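Local coordinates for protein cycloalternan-forming enzyme (Listeria monocytogenes serovar 1/2a, PDB 5F7U) that belongs to glycoside hydrolase family 31 and joins a TIM-barrel domain to several beta-rich domains, among them a family 6 carbohydrate-binding module, at residues Gln521-Leu526 with Lys575-Glu580. The protein carries 1 engineered substitution. Numbering follows the deposited sequence.
Sequences QREYLL and KSINPE
I577 meets helix 523-527 with both of its branches: both touch L526, and the longer one also reaches E523. The methyl CG2 lies against the base of L526, with I577 CG2 3.8 Å from L526 CB. The longer arm ends between two side chains: I577 CD1 is 3.9 Å from E523 CG and 4.0 Å from L526 CD1. The isoleucine therefore straddles residues one short turn apart, where L526 N bonds back to E523 O at 2.9 Å.

The first torsion of I577 sets where the two branches go. With CG1 anti to the carbonyl carbon (chi1 -67°), CG2 is left anti to the backbone N; CG2 then meets the CB of L526, while CG1 carries CD1 to L526 CD1 and E523 CG. E523 passes the isoleucine at about a right angle; its chain is extended beyond CG, so the aliphatic part does the touching while the carboxylate points away from the methyl. The closest approaches are all between carbon atoms, buried at L526 and more open toward E523.

Next to I577, N578 forms an Asx turn: N578 OD1 accepts from E580 N at 3.1 Å, the donor standing well above the carbonyl plane. The other end of the same amide, N578 ND2, bonds I531 O, and I531 in turn shares a backbone bond with L525. N578 thus links this turn to the chain that follows the short helix.

Within the TIM-barrel domain, L526 also packs on F573 and A574, and R522 on Y570, so helix 523-527 rests along the last turns of helix 555-577. These two helices flank strand 534-536 in sequence, and the turn at N578 leads on to the neighbouring parallel barrel strand 584-585.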
# COMPACT_ATOMS: atom_id res chain seq x y z
N GLN A 521 13.60 -28.13 6.77
CA GLN A 521 15.01 -27.81 6.96
C GLN A 521 15.18 -26.59 7.85
O GLN A 521 16.23 -26.42 8.48
CB GLN A 521 15.70 -27.56 5.62
CG GLN A 521 15.68 -28.75 4.67
CD GLN A 521 16.44 -28.46 3.40
OE1 GLN A 521 16.05 -27.58 2.63
NE2 GLN A 521 17.54 -29.17 3.18
N ARG A 522 14.15 -25.75 7.87
CA ARG A 522 14.11 -24.55 8.69
C ARG A 522 13.36 -24.73 10.00
O ARG A 522 13.34 -23.79 10.81
CB ARG A 522 13.48 -23.38 7.91
CG ARG A 522 14.41 -22.74 6.90
CD ARG A 522 14.16 -23.26 5.51
NE ARG A 522 15.05 -22.63 4.53
CZ ARG A 522 15.56 -23.25 3.48
NH1 ARG A 522 16.39 -22.60 2.65
NH2 ARG A 522 15.27 -24.53 3.27
N GLU A 523 12.75 -25.90 10.24
CA GLU A 523 11.91 -26.10 11.43
C GLU A 523 12.63 -25.71 12.73
O GLU A 523 12.06 -25.00 13.57
CB GLU A 523 11.41 -27.54 11.52
CG GLU A 523 10.32 -27.74 12.57
CD GLU A 523 10.14 -29.19 13.00
OE1 GLU A 523 10.22 -30.10 12.16
OE2 GLU A 523 9.91 -29.44 14.21
N TYR A 524 13.87 -26.18 12.91
CA TYR A 524 14.61 -25.95 14.14
C TYR A 524 14.78 -24.45 14.49
O TYR A 524 14.90 -24.11 15.67
CB TYR A 524 15.97 -26.69 14.12
CG TYR A 524 17.08 -25.92 13.44
CD1 TYR A 524 17.17 -25.89 12.04
CD2 TYR A 524 18.04 -25.22 14.19
CE1 TYR A 524 18.19 -25.18 11.41
CE2 TYR A 524 19.07 -24.51 13.56
CZ TYR A 524 19.13 -24.49 12.18
OH TYR A 524 20.14 -23.78 11.55
N LEU A 525 14.77 -23.58 13.47
CA LEU A 525 14.89 -22.14 13.67
C LEU A 525 13.70 -21.60 14.45
O LEU A 525 13.84 -20.69 15.26
CB LEU A 525 15.03 -21.38 12.32
CG LEU A 525 16.26 -21.78 11.47
CD1 LEU A 525 16.10 -21.25 10.04
CD2 LEU A 525 17.57 -21.28 12.08
N LEU A 526 12.55 -22.21 14.21
CA LEU A 526 11.31 -21.82 14.87
C LEU A 526 11.12 -22.55 16.20
O LEU A 526 10.86 -21.92 17.22
CB LEU A 526 10.13 -22.07 13.92
CG LEU A 526 10.05 -21.09 12.73
CD1 LEU A 526 9.38 -21.74 11.54
CD2 LEU A 526 9.31 -19.82 13.10
N LYS A 575 3.74 -19.57 11.02
CA LYS A 575 2.56 -19.43 11.89
C LYS A 575 2.09 -20.73 12.50
O LYS A 575 1.59 -20.75 13.64
CB LYS A 575 1.42 -18.77 11.11
CG LYS A 575 1.32 -17.28 11.35
CD LYS A 575 -0.01 -16.71 10.86
CE LYS A 575 -1.10 -16.84 11.91
NZ LYS A 575 -2.34 -16.07 11.57
N SER A 576 2.28 -21.83 11.76
CA SER A 576 1.90 -23.16 12.24
C SER A 576 2.67 -23.56 13.50
O SER A 576 2.14 -24.28 14.36
CB SER A 576 2.03 -24.22 11.13
OG SER A 576 3.35 -24.73 10.96
N ILE A 577 3.89 -23.05 13.63
CA ILE A 577 4.75 -23.30 14.78
C ILE A 577 4.66 -22.18 15.82
O ILE A 577 4.56 -22.44 17.03
CB ILE A 577 6.21 -23.58 14.34
CG1 ILE A 577 6.26 -24.91 13.57
CG2 ILE A 577 7.14 -23.66 15.56
CD1 ILE A 577 7.46 -25.12 12.67
N ASN A 578 4.71 -20.94 15.35
CA ASN A 578 4.69 -19.76 16.20
C ASN A 578 3.55 -18.86 15.74
O ASN A 578 3.71 -18.13 14.76
CB ASN A 578 6.04 -19.04 16.10
CG ASN A 578 6.10 -17.74 16.90
OD1 ASN A 578 5.13 -17.33 17.54
ND2 ASN A 578 7.25 -17.08 16.86
N PRO A 579 2.39 -18.90 16.45
CA PRO A 579 1.22 -18.13 16.01
C PRO A 579 1.47 -16.61 15.86
O PRO A 579 0.69 -15.93 15.18
CB PRO A 579 0.19 -18.40 17.10
CG PRO A 579 0.56 -19.72 17.68
CD PRO A 579 2.07 -19.81 17.58
N GLU A 580 2.54 -16.10 16.48
CA GLU A 580 2.90 -14.67 16.43
C GLU A 580 3.96 -14.35 15.36
O GLU A 580 4.50 -13.24 15.35
CB GLU A 580 3.43 -14.21 17.79
CG GLU A 580 2.40 -14.18 18.90
CD GLU A 580 1.94 -12.77 19.21
OE1 GLU A 580 2.74 -11.96 19.78
OE2 GLU A 580 0.77 -12.46 18.87